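Local coordinates for hypothetical protein (Nostoc punctiforme, PDB 2O62), which is of unknown function but consists of two calycin-like beta domains, the second related to a biogenesis factor required for ATP synthase, at residues R177-T182 / T188-A193; C38-N43 / R49-R54; V152-Y155 / P160-I163; S90-E95 / T222-V227; F98-R103 / S243-R248. All coordinates share one frame; numbering follows the deposited sequence. Where two conformers were deposited one is given.

Interaction 1: R177-T182 / T188-A193; sequences RLMQST and TITSTA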
# COMPACT_ATOMS: atom_id res chain seq x y z
N ARG A 177 -5.93 20.52 15.15
CA ARG A 177 -5.00 19.43 14.93
C ARG A 177 -5.78 18.14 14.87
O ARG A 177 -6.94 18.07 15.24
CB ARG A 177 -3.97 19.40 16.05
CG ARG A 177 -3.12 20.69 16.14
CD ARG A 177 -2.04 20.57 17.23
NE ARG A 177 -2.62 20.08 18.48
CZ ARG A 177 -2.85 20.79 19.58
NH1 ARG A 177 -2.54 22.08 19.67
NH2 ARG A 177 -3.40 20.18 20.64
N LEU A 178 -5.13 17.12 14.35
CA LEU A 178 -5.72 15.81 14.19
C LEU A 178 -5.29 14.96 15.39
O LEU A 178 -4.15 15.03 15.82
CB LEU A 178 -5.25 15.21 12.86
CG LEU A 178 -6.10 14.05 12.37
CD1 LEU A 178 -7.41 14.59 11.77
CD2 LEU A 178 -5.37 13.17 11.36
N MSE A 179 -6.25 14.25 15.98
CA MSE A 179 -5.99 13.25 17.01
C MSE A 179 -6.29 11.91 16.36
O MSE A 179 -7.37 11.72 15.83
CB MSE A 179 -6.96 13.49 18.17
CG MSE A 179 -6.70 12.75 19.49
SE MSE A 179 -7.27 10.86 19.61
CE MSE A 179 -9.03 10.73 18.62
N GLN A 180 -5.34 10.99 16.39
CA GLN A 180 -5.52 9.64 15.85
C GLN A 180 -5.15 8.62 16.92
O GLN A 180 -4.07 8.71 17.51
CB GLN A 180 -4.67 9.37 14.63
CG GLN A 180 -4.96 7.98 14.06
CD GLN A 180 -4.25 7.71 12.78
OE1 GLN A 180 -4.05 8.61 11.97
NE2 GLN A 180 -3.88 6.44 12.55
N SER A 181 -6.06 7.67 17.16
CA SER A 181 -5.86 6.58 18.08
C SER A 181 -6.05 5.32 17.30
O SER A 181 -7.14 5.09 16.77
CB SER A 181 -6.86 6.60 19.21
OG SER A 181 -6.51 5.58 20.13
N THR A 182 -5.01 4.50 17.23
CA THR A 182 -5.05 3.28 16.46
C THR A 182 -4.72 2.08 17.35
O THR A 182 -3.62 2.01 17.97
CB THR A 182 -4.04 3.38 15.33
OG1 THR A 182 -4.13 4.67 14.72
CG2 THR A 182 -4.28 2.35 14.30
N THR A 188 -2.16 -0.13 21.41
CA THR A 188 -2.80 1.14 21.00
C THR A 188 -1.77 2.28 20.97
O THR A 188 -0.96 2.41 21.89
CB THR A 188 -3.96 1.48 21.91
OG1 THR A 188 -4.93 0.41 21.85
CG2 THR A 188 -4.61 2.78 21.47
N ILE A 189 -1.83 3.09 19.91
CA ILE A 189 -0.99 4.31 19.81
C ILE A 189 -1.89 5.50 19.50
O ILE A 189 -2.65 5.45 18.56
CB ILE A 189 0.04 4.16 18.73
CG1 ILE A 189 1.03 3.05 19.10
CG2 ILE A 189 0.73 5.53 18.47
CD1 ILE A 189 1.76 2.52 17.92
N THR A 190 -1.86 6.51 20.37
CA THR A 190 -2.66 7.70 20.25
C THR A 190 -1.70 8.89 20.11
O THR A 190 -0.90 9.10 20.96
CB THR A 190 -3.53 7.88 21.43
OG1 THR A 190 -4.34 6.71 21.58
CG2 THR A 190 -4.43 9.08 21.27
N SER A 191 -1.78 9.60 18.99
CA SER A 191 -0.87 10.75 18.74
C SER A 191 -1.61 11.87 18.07
O SER A 191 -2.56 11.66 17.34
CB SER A 191 0.30 10.34 17.83
OG SER A 191 1.21 11.41 17.68
N THR A 192 -1.17 13.08 18.33
CA THR A 192 -1.68 14.27 17.67
C THR A 192 -0.83 14.59 16.45
O THR A 192 0.36 14.29 16.44
CB THR A 192 -1.68 15.39 18.69
OG1 THR A 192 -2.60 14.99 19.73
CG2 THR A 192 -2.07 16.70 18.13
N ALA A 193 -1.45 15.11 15.40
CA ALA A 193 -0.79 15.51 14.18
C ALA A 193 -1.22 16.90 13.73
O ALA A 193 -2.29 17.40 14.09
CB ALA A 193 -1.10 14.56 13.11
O HOH W 1 -2.10 6.36 15.86
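Segments 177-182 and 188-193 run antiparallel, their axes 4.6 Å apart at 173°, with both backbone hydrogen bonds made at each of the pairs Leu178-Ala193, Gln180-Ser191 and Thr182-Ile189. They are arms of the beta hairpin of strands 178-184 and 187-196 in the C-terminal calycin-type barrel. Side chains alternate between the sheet's sides. On the side of Met179, Ser181, Thr190 and Thr192, the hydroxyls of the non-hydrogen-bonded pair meet: Ser181 OG lies 2.8 Å from Thr190 OG1 in a hydrogen bond that either could donate. With OG anti to the backbone N (chi1 -174°), Ser181 reaches across to its partner, while Met179, present as selenomethionine with its chain bent twice, lays SE 3.7 Å from the Thr190 CG2 methyl. At the hairpin's open end Thr192 CG2 sits at the edge of the Arg177 guanidinium, 3.4 Å from NE; the charged tip is salt-bridged to Asp173. The other side includes Leu178, Gln180, Thr182 and Ala193. Leu178 CB and Ala193 CB are 4.2 Å apart, and Leu178 continues onto Ile170 and Leu172 of the adjoining strand. Gln180, its chain extended and leading off this face, donates NE2 to Thr182 OG1 (2.8 Å), nearly in its amide plane, and bonds by OE1 to a glycerol probably from the crystallisation liquor. A water completes this row, 2.9 Å from Thr182 OG1 and giving a proton to Ile189 O.

Interaction 2: C38-N43 / R49-R54; sequences CLEGLN and RLTLSR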
# COMPACT_ATOMS: atom_id res chain seq x y z
N CYS A 38 -1.62 -7.13 -19.15
CA CYS A 38 -2.26 -8.43 -19.30
C CYS A 38 -1.48 -9.48 -18.54
O CYS A 38 -0.29 -9.64 -18.70
CB CYS A 38 -2.43 -8.86 -20.76
SG CYS A 38 -3.20 -10.51 -20.94
N LEU A 39 -2.18 -10.15 -17.64
CA LEU A 39 -1.63 -11.30 -16.92
C LEU A 39 -2.45 -12.48 -17.36
O LEU A 39 -3.65 -12.59 -17.10
CB LEU A 39 -1.74 -11.16 -15.40
CG LEU A 39 -0.84 -10.18 -14.67
CD1 LEU A 39 -1.25 -10.08 -13.19
CD2 LEU A 39 0.63 -10.64 -14.77
N GLU A 40 -1.78 -13.41 -18.02
CA GLU A 40 -2.45 -14.58 -18.51
C GLU A 40 -1.73 -15.83 -18.04
O GLU A 40 -0.51 -15.87 -17.98
CB GLU A 40 -2.51 -14.53 -20.02
CG GLU A 40 -1.19 -14.66 -20.74
CD GLU A 40 -1.29 -14.27 -22.22
OE1 GLU A 40 -2.23 -14.76 -22.89
OE2 GLU A 40 -0.43 -13.46 -22.68
N GLY A 41 -2.50 -16.87 -17.72
CA GLY A 41 -1.93 -18.14 -17.32
C GLY A 41 -1.75 -19.03 -18.53
O GLY A 41 -2.60 -19.03 -19.44
N LEU A 42 -0.66 -19.78 -18.53
CA LEU A 42 -0.38 -20.76 -19.57
C LEU A 42 -0.06 -22.09 -18.92
O LEU A 42 0.29 -22.15 -17.73
CB LEU A 42 0.84 -20.33 -20.40
CG LEU A 42 0.85 -18.90 -20.97
CD1 LEU A 42 2.17 -18.63 -21.74
CD2 LEU A 42 -0.30 -18.72 -21.88
N ASN A 43 -0.13 -23.14 -19.72
CA ASN A 43 0.21 -24.48 -19.29
C ASN A 43 -0.41 -24.85 -17.95
O ASN A 43 0.28 -25.09 -16.98
CB ASN A 43 1.74 -24.70 -19.28
CG ASN A 43 2.35 -24.52 -20.67
OD1 ASN A 43 3.16 -23.62 -20.88
ND2 ASN A 43 1.90 -25.32 -21.64
N ARG A 49 2.25 -15.24 -18.01
CA ARG A 49 2.87 -14.27 -18.89
C ARG A 49 2.31 -12.88 -18.62
O ARG A 49 1.09 -12.67 -18.59
CB ARG A 49 2.64 -14.60 -20.34
CG ARG A 49 3.18 -13.51 -21.27
CD ARG A 49 2.92 -13.87 -22.70
NE ARG A 49 3.76 -14.99 -23.04
CZ ARG A 49 3.48 -15.91 -23.95
NH1 ARG A 49 2.34 -15.88 -24.63
NH2 ARG A 49 4.35 -16.90 -24.17
N LEU A 50 3.21 -11.94 -18.41
CA LEU A 50 2.85 -10.56 -18.17
C LEU A 50 3.18 -9.72 -19.39
O LEU A 50 4.30 -9.79 -19.88
CB LEU A 50 3.61 -10.05 -16.96
CG LEU A 50 3.41 -8.58 -16.56
CD1 LEU A 50 3.51 -8.44 -15.08
CD2 LEU A 50 4.42 -7.63 -17.24
N THR A 51 2.21 -8.96 -19.91
CA THR A 51 2.45 -8.08 -21.07
C THR A 51 1.99 -6.71 -20.60
O THR A 51 0.79 -6.51 -20.45
CB THR A 51 1.68 -8.51 -22.33
OG1 THR A 51 2.01 -9.87 -22.69
CG2 THR A 51 2.07 -7.64 -23.52
N LEU A 52 2.95 -5.82 -20.33
CA LEU A 52 2.69 -4.44 -19.96
C LEU A 52 2.94 -3.50 -21.14
O LEU A 52 4.08 -3.35 -21.64
CB LEU A 52 3.54 -4.03 -18.76
CG LEU A 52 3.46 -2.56 -18.33
CD1 LEU A 52 2.07 -2.18 -17.93
CD2 LEU A 52 4.40 -2.30 -17.19
N SER A 53 1.85 -2.90 -21.62
CA SER A 53 1.92 -1.85 -22.65
C SER A 53 1.66 -0.51 -21.97
O SER A 53 0.70 -0.37 -21.22
CB SER A 53 0.87 -2.09 -23.73
OG SER A 53 1.03 -3.36 -24.30
N ARG A 54 2.53 0.47 -22.22
CA ARG A 54 2.30 1.86 -21.77
C ARG A 54 2.43 2.84 -22.94
O ARG A 54 3.23 2.65 -23.86
CB ARG A 54 3.27 2.25 -20.65
CG ARG A 54 2.95 1.60 -19.30
CD ARG A 54 4.11 1.62 -18.36
NE ARG A 54 5.24 0.96 -18.98
CZ ARG A 54 6.44 0.82 -18.42
NH1 ARG A 54 6.67 1.24 -17.19
NH2 ARG A 54 7.41 0.21 -19.10
O HOH W 2 0.38 -11.48 -21.26
O HOH W 3 0.39 -13.32 -25.19
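Glu40 and Arg49 face each other as a hydrogen-bonded pair of the antiparallel beta hairpin formed by strands 29-42 and 47-54, near one margin of the N-terminal sheet. Their backbones bond both ways, as do those of Cys38 and Thr51. Glu40 and Arg49 point the same way but form no direct salt bridge: Glu40 OE2 is 4.2 Å from Arg49 NH1, and the carboxylate and guanidinium planes stand at 90°. A water links the two groups instead, donating to Glu40 OE2 at 2.6 Å and accepting from Arg49 NH1 at 3.3 Å. Another reaches the same OE2, Arg49 O and Thr51 OG1, although its protons are shared among several acceptors. Arg49 NH2 finds its charge partner in Glu63 on strand 60-64. Leu42 CD1 lies over one face of the guanidinium, 3.6 Å above its centre. A methionine in place of Arg49 would probably leave Glu63 without its salt-bridge mate and the water on Glu40 without its NH1 donor. Across the sheet from these polar groups, Leu39 and Leu50 lie side by side; Leu39 CD2 comes within 3.6 Å of Leu50 CD1 and 3.7 Å of Leu50 CB.

Interaction 3: V152-Y155 / P160-I163; sequences VTIY and PPDI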
# COMPACT_ATOMS: atom_id res chain seq x y z
N VAL A 152 -4.97 -9.26 8.97
CA VAL A 152 -4.24 -10.49 8.78
C VAL A 152 -2.77 -10.14 8.53
O VAL A 152 -2.48 -9.35 7.62
CB VAL A 152 -4.73 -11.24 7.53
CG1 VAL A 152 -4.02 -12.59 7.35
CG2 VAL A 152 -6.23 -11.47 7.61
N THR A 153 -1.89 -10.79 9.28
CA THR A 153 -0.44 -10.66 9.10
C THR A 153 0.03 -11.99 8.59
O THR A 153 -0.22 -13.07 9.20
CB THR A 153 0.32 -10.24 10.39
OG1 THR A 153 -0.18 -8.96 10.86
CG2 THR A 153 1.84 -10.14 10.12
N ILE A 154 0.72 -11.91 7.46
CA ILE A 154 1.42 -13.05 6.89
C ILE A 154 2.95 -12.84 6.90
O ILE A 154 3.43 -11.72 6.98
CB ILE A 154 0.93 -13.35 5.46
CG1 ILE A 154 1.12 -12.17 4.53
CG2 ILE A 154 -0.54 -13.79 5.46
CD1 ILE A 154 0.68 -12.50 3.10
N TYR A 155 3.67 -13.95 6.81
CA TYR A 155 5.10 -14.01 7.09
C TYR A 155 5.84 -14.60 5.92
O TYR A 155 5.30 -15.38 5.18
CB TYR A 155 5.38 -14.82 8.36
CG TYR A 155 4.67 -14.17 9.54
CD1 TYR A 155 5.27 -13.15 10.26
CD2 TYR A 155 3.42 -14.60 9.94
CE1 TYR A 155 4.62 -12.54 11.32
CE2 TYR A 155 2.76 -14.01 11.00
CZ TYR A 155 3.38 -12.98 11.70
OH TYR A 155 2.74 -12.36 12.75
N PRO A 160 2.13 -19.84 10.01
CA PRO A 160 0.70 -19.55 9.90
C PRO A 160 0.36 -18.08 10.14
O PRO A 160 1.01 -17.42 10.94
CB PRO A 160 0.06 -20.43 10.97
CG PRO A 160 1.11 -21.40 11.40
CD PRO A 160 2.43 -20.74 11.14
N PRO A 161 -0.62 -17.55 9.41
CA PRO A 161 -0.99 -16.15 9.60
C PRO A 161 -1.52 -15.84 10.97
O PRO A 161 -2.09 -16.71 11.61
CB PRO A 161 -2.09 -15.92 8.54
CG PRO A 161 -1.90 -17.02 7.57
CD PRO A 161 -1.40 -18.17 8.33
N ASP A 162 -1.34 -14.60 11.41
CA ASP A 162 -1.94 -14.08 12.61
C ASP A 162 -3.10 -13.13 12.30
O ASP A 162 -3.10 -12.48 11.27
CB ASP A 162 -0.89 -13.35 13.42
CG ASP A 162 0.06 -14.31 14.10
OD1 ASP A 162 -0.45 -15.22 14.78
OD2 ASP A 162 1.28 -14.14 14.01
N ILE A 163 -4.11 -13.13 13.19
CA ILE A 163 -5.31 -12.32 13.01
C ILE A 163 -5.50 -11.45 14.23
O ILE A 163 -5.39 -11.93 15.35
CB ILE A 163 -6.57 -13.24 12.79
CG1 ILE A 163 -6.43 -14.00 11.48
CG2 ILE A 163 -7.84 -12.43 12.75
CD1 ILE A 163 -7.31 -15.21 11.39
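Tyr155 reaches across to Asp162 and closes the turn end of this contact with a hydroxyl-carboxylate bond. From CB the ring leaves with CG anti to the carbonyl carbon (chi1 -60°), which swings it toward segment 160-163. Beyond CG, CD2 passes 3.8 Å from Pro160 O. CE2 lies equally far from that carbonyl and 3.4 Å from Asp162 OD2, CZ is 3.3 Å from the same oxygen, and OH donates to it at 2.6 Å. The carboxylate comes to the ring's edge, its plane 84° from that of the ring, and OD2 accepts through its anti lone pair. Arg159 adds a cation-pi contact to the same ring. The arms belong to the beta hairpin of strands 145-155 and 162-172, the first two of the C-terminal barrel, and Thr153 and Asp162 form a hydrogen-bonded pair of it: each backbone N reaches the other's O at 2.9 Å. A phenylalanine at Tyr155 would still fill the ring's place but is likely to leave Asp162 OD2 without its hydroxyl donor and its carboxylate freer to turn. On the reverse side of the strands, Pro161 CB rests against two branched neighbours, Val152 CG1 at 4.0 Å and Ile154 CG2 at 4.1 Å. Thr153 OG1, on the Asp162 side, is hydrogen-bonded to Thr263 of the barrel's closing strand.

Interaction 4: S90-E95 / T222-V227; sequences SEFGGE and TSPLKV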
# COMPACT_ATOMS: atom_id res chain seq x y z
N SER A 90 20.86 0.06 -0.62
CA SER A 90 19.51 -0.41 -0.86
C SER A 90 18.58 0.55 -0.21
O SER A 90 18.37 0.43 1.00
CB SER A 90 19.27 -1.78 -0.25
OG SER A 90 19.98 -2.79 -0.95
N GLU A 91 17.99 1.46 -0.99
CA GLU A 91 17.03 2.43 -0.47
C GLU A 91 15.74 1.79 0.02
O GLU A 91 15.34 0.74 -0.42
CB GLU A 91 16.66 3.46 -1.55
CG GLU A 91 17.81 4.38 -1.95
CD GLU A 91 17.58 5.16 -3.25
OE1 GLU A 91 16.71 4.79 -4.08
OE2 GLU A 91 18.33 6.13 -3.45
N PHE A 92 15.06 2.49 0.92
CA PHE A 92 13.74 2.06 1.37
C PHE A 92 12.70 2.39 0.27
O PHE A 92 12.90 3.24 -0.60
CB PHE A 92 13.38 2.78 2.66
CG PHE A 92 12.14 2.25 3.35
CD1 PHE A 92 12.02 0.88 3.63
CD2 PHE A 92 11.17 3.11 3.78
CE1 PHE A 92 10.93 0.42 4.28
CE2 PHE A 92 10.07 2.66 4.45
CZ PHE A 92 9.94 1.31 4.69
N GLY A 93 11.60 1.66 0.31
CA GLY A 93 10.55 1.76 -0.67
C GLY A 93 9.83 0.44 -0.85
O GLY A 93 10.05 -0.48 -0.07
N GLY A 94 8.98 0.36 -1.87
CA GLY A 94 8.30 -0.89 -2.17
C GLY A 94 6.87 -0.56 -2.58
O GLY A 94 6.46 0.60 -2.62
N GLU A 95 6.09 -1.61 -2.86
CA GLU A 95 4.76 -1.47 -3.43
C GLU A 95 3.72 -2.14 -2.53
O GLU A 95 3.93 -3.27 -2.08
CB GLU A 95 4.73 -2.15 -4.79
CG GLU A 95 3.37 -2.17 -5.47
CD GLU A 95 3.37 -2.93 -6.78
OE1 GLU A 95 4.42 -3.50 -7.16
OE2 GLU A 95 2.33 -2.98 -7.45
N THR A 222 1.54 6.46 3.95
CA THR A 222 2.16 6.83 5.23
C THR A 222 3.64 6.46 5.17
O THR A 222 3.97 5.31 4.89
CB THR A 222 1.41 6.18 6.43
OG1 THR A 222 0.06 6.66 6.43
CG2 THR A 222 2.05 6.52 7.76
N SER A 223 4.49 7.45 5.37
CA SER A 223 5.93 7.36 5.15
C SER A 223 6.70 7.77 6.39
O SER A 223 6.40 8.82 6.97
CB SER A 223 6.38 8.30 4.05
OG SER A 223 5.67 8.02 2.84
N PRO A 224 7.74 6.99 6.76
CA PRO A 224 8.69 7.46 7.77
C PRO A 224 9.21 8.87 7.46
O PRO A 224 9.46 9.18 6.32
CB PRO A 224 9.83 6.42 7.69
CG PRO A 224 9.23 5.22 7.04
CD PRO A 224 8.11 5.67 6.21
N LEU A 225 9.34 9.75 8.45
CA LEU A 225 9.94 11.05 8.20
C LEU A 225 11.41 10.90 7.77
O LEU A 225 11.92 11.71 7.00
CB LEU A 225 9.85 11.96 9.43
CG LEU A 225 8.40 12.36 9.76
CD1 LEU A 225 8.31 13.12 11.10
CD2 LEU A 225 7.76 13.16 8.60
N LYS A 226 12.10 9.90 8.31
CA LYS A 226 13.47 9.61 7.90
C LYS A 226 13.74 8.19 8.23
O LYS A 226 13.51 7.77 9.35
CB LYS A 226 14.51 10.46 8.62
CG LYS A 226 15.98 10.27 8.03
CD LYS A 226 16.98 11.26 8.55
CE LYS A 226 18.26 11.39 7.66
NZ LYS A 226 18.93 10.10 7.48
N VAL A 227 14.23 7.46 7.25
CA VAL A 227 14.71 6.12 7.49
C VAL A 227 16.00 6.20 8.29
O VAL A 227 16.97 6.78 7.83
CB VAL A 227 14.91 5.39 6.16
CG1 VAL A 227 15.49 4.03 6.39
CG2 VAL A 227 13.63 5.30 5.44
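The interface between the two calycin-like domains includes this contact, where the residues leading into strand 93-100 of the N-terminal sheet meet the end of strand 219-224 in the C-terminal barrel. Phe92 carries the first side. Its CG stands anti to the backbone N (chi1 -170°), which sends the ring toward segment 222-227; even the closest alpha carbons, those of Phe92 and Val227, are 7.4 Å apart. Two aliphatic groups receive it along one flank. Val227 CG2 lies 3.7 Å from Phe92 CD2 and 3.8 Å from Phe92 CB, close to the root of the ring. Farther out, Pro224 CG comes to 3.7 Å from Phe92 CE2, with Pro224 CD at 4.0 Å from the same atom, and the two side chains cross at about a right angle. Both approaches are oblique to the ring. Phe111 of strand 103-111 touches Phe92, Pro224 and Val227 alike, its ring at about 50° to that of Phe92, and Leu233 adds to the apolar surroundings of Phe92 and Val227. No hydrogen bond joins the two segments. Cohesion here therefore rests on dispersion and on the burial of Phe92, and depends on the fit of carbon against carbon, without the directionality that a polar bond would impose.

Interaction 5: F98-R103 / S243-R248; sequences FVHENR and SDLRQR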
# COMPACT_ATOMS: atom_id res chain seq x y z
N PHE A 98 -3.51 -3.29 -3.64
CA PHE A 98 -4.85 -3.72 -3.26
C PHE A 98 -5.67 -4.20 -4.47
O PHE A 98 -5.69 -3.55 -5.50
CB PHE A 98 -5.64 -2.58 -2.57
CG PHE A 98 -4.92 -1.92 -1.43
CD1 PHE A 98 -4.08 -0.82 -1.64
CD2 PHE A 98 -5.14 -2.36 -0.12
CE1 PHE A 98 -3.47 -0.19 -0.59
CE2 PHE A 98 -4.49 -1.74 0.93
CZ PHE A 98 -3.66 -0.68 0.70
N VAL A 99 -6.35 -5.33 -4.30
CA VAL A 99 -7.29 -5.85 -5.25
C VAL A 99 -8.69 -5.80 -4.61
O VAL A 99 -8.89 -6.16 -3.45
CB VAL A 99 -6.92 -7.26 -5.63
CG1 VAL A 99 -7.94 -7.83 -6.61
CG2 VAL A 99 -5.50 -7.27 -6.19
N HIS A 100 -9.65 -5.29 -5.37
CA HIS A 100 -11.06 -5.24 -4.95
C HIS A 100 -11.99 -5.26 -6.14
O HIS A 100 -12.04 -4.27 -6.89
CB HIS A 100 -11.32 -3.97 -4.15
CG HIS A 100 -12.74 -3.82 -3.70
ND1 HIS A 100 -13.24 -4.46 -2.58
CD2 HIS A 100 -13.77 -3.10 -4.20
CE1 HIS A 100 -14.51 -4.15 -2.43
NE2 HIS A 100 -14.87 -3.34 -3.41
N GLU A 101 -12.67 -6.38 -6.35
CA GLU A 101 -13.65 -6.51 -7.42
C GLU A 101 -12.98 -6.20 -8.77
O GLU A 101 -12.05 -6.90 -9.15
CB GLU A 101 -14.91 -5.66 -7.10
CG GLU A 101 -15.60 -6.11 -5.79
CD GLU A 101 -16.90 -5.38 -5.47
OE1 GLU A 101 -17.21 -4.33 -6.10
OE2 GLU A 101 -17.61 -5.84 -4.53
N ASN A 102 -13.43 -5.17 -9.48
CA ASN A 102 -12.89 -4.84 -10.83
C ASN A 102 -11.68 -3.90 -10.82
O ASN A 102 -11.32 -3.38 -11.86
CB ASN A 102 -13.99 -4.22 -11.75
CG ASN A 102 -14.31 -2.74 -11.40
OD1 ASN A 102 -14.59 -2.42 -10.21
ND2 ASN A 102 -14.32 -1.85 -12.43
N ARG A 103 -11.14 -3.62 -9.65
CA ARG A 103 -10.11 -2.60 -9.46
C ARG A 103 -8.88 -3.16 -8.80
O ARG A 103 -8.97 -4.06 -7.95
CB ARG A 103 -10.63 -1.47 -8.55
CG ARG A 103 -11.65 -0.54 -9.19
CD ARG A 103 -11.12 0.41 -10.25
NE ARG A 103 -9.78 0.86 -9.90
CZ ARG A 103 -9.50 1.87 -9.08
NH1 ARG A 103 -10.47 2.66 -8.66
NH2 ARG A 103 -8.24 2.11 -8.75
N SER A 243 -17.21 4.88 0.97
CA SER A 243 -17.23 5.85 2.09
C SER A 243 -17.11 5.18 3.47
O SER A 243 -16.65 5.81 4.41
CB SER A 243 -18.48 6.75 2.05
OG SER A 243 -19.64 5.98 2.32
N ASP A 244 -17.52 3.91 3.58
CA ASP A 244 -17.54 3.21 4.89
C ASP A 244 -16.69 1.95 4.89
O ASP A 244 -16.82 1.10 5.76
CB ASP A 244 -18.99 2.86 5.25
CG ASP A 244 -19.70 2.07 4.13
OD1 ASP A 244 -19.04 1.63 3.12
OD2 ASP A 244 -20.93 1.92 4.25
N LEU A 245 -15.78 1.84 3.93
CA LEU A 245 -14.88 0.70 3.82
C LEU A 245 -13.46 1.13 3.43
O LEU A 245 -13.25 1.75 2.38
CB LEU A 245 -15.42 -0.31 2.79
CG LEU A 245 -14.57 -1.57 2.58
CD1 LEU A 245 -14.57 -2.44 3.80
CD2 LEU A 245 -15.05 -2.33 1.31
N ARG A 246 -12.48 0.78 4.27
CA ARG A 246 -11.10 1.15 4.02
C ARG A 246 -10.19 -0.03 4.27
O ARG A 246 -10.42 -0.81 5.21
CB ARG A 246 -10.69 2.27 4.94
CG ARG A 246 -9.29 2.82 4.68
CD ARG A 246 -9.25 4.33 4.88
NE ARG A 246 -7.91 4.92 4.73
CZ ARG A 246 -7.12 5.29 5.74
NH1 ARG A 246 -7.44 5.02 6.99
NH2 ARG A 246 -5.95 5.89 5.48
N GLN A 247 -9.19 -0.17 3.43
CA GLN A 247 -8.14 -1.11 3.72
C GLN A 247 -6.85 -0.37 3.95
O GLN A 247 -6.62 0.68 3.37
CB GLN A 247 -7.95 -2.16 2.59
CG GLN A 247 -9.05 -3.19 2.56
CD GLN A 247 -8.79 -4.32 1.62
OE1 GLN A 247 -8.27 -4.13 0.54
NE2 GLN A 247 -9.09 -5.55 2.07
N ARG A 248 -6.02 -0.93 4.80
CA ARG A 248 -4.64 -0.45 5.00
C ARG A 248 -3.68 -1.63 4.84
O ARG A 248 -3.98 -2.75 5.27
CB ARG A 248 -4.49 0.18 6.36
CG ARG A 248 -5.36 1.42 6.52
CD ARG A 248 -5.13 2.07 7.86
NE ARG A 248 -5.84 1.38 8.97
CZ ARG A 248 -5.23 0.75 9.99
NH1 ARG A 248 -3.91 0.72 10.11
NH2 ARG A 248 -5.94 0.18 10.95
O HOH W 4 -7.65 -6.10 -0.82
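Phe98 and Gln247 lie alongside one another, pointing opposite ways, and theirs is the close part of the contact. The ring's CD2 and CE2 both lie 3.9 Å from Gln247 CB, and CD2 is 3.7 Å from Gln247 OE1; the ring and amide planes are 43° apart. Gln247 CG is anti to the carbonyl carbon (chi1 -73°) and the rest of the chain is extended, which carries OE1 back past CD2, toward the root of the Phe98 side chain. Past the ring's edge, in its plane, Phe98 CE2 reaches Arg248 C at 4.0 Å. Strands 93-100 and 245-253 belong to different sheets, the N-terminal one and the C-terminal barrel, and pack face to face; the axes of 98-100 and 245-248 approach to 9.5 Å. Trp239 of the barrel also touches Phe98 and His100. Toward the type II' turn from His100 to Arg103 the fit slackens: the approach of His100 CE1 to Leu245 CD2 is 4.2 Å, oblique to the imidazole, between two partly exposed residues. No direct hydrogen bond spans the segments, but a water does, donating to Val99 O at 2.9 Å and, over a shorter distance, to Gln247 OE1. Gln247 NE2 turns to Thr266 OG1 within the barrel.

In the fold
Interactions 1, 2 and 3 are local hairpin contacts built on backbone hydrogen bonds, interaction 2 at the surface of the N-terminal sheet and interactions 1 and 3 partly buried in the C-terminal barrel, where strands 162-172 and 178-184 are neighbours. Interactions 4 and 5 instead join the two domains through side chains from distant parts of the sequence. Both use strand 93-100, at its two ends, with centres about 23 Å apart on opposite sides of the chain's centre. Interaction 4, partly buried, is wholly apolar, whereas the buried interaction 5 adds a bridging water. In interaction 2 waters link a glutamate and an arginine; its centre lies about 43 Å from that of interaction 1.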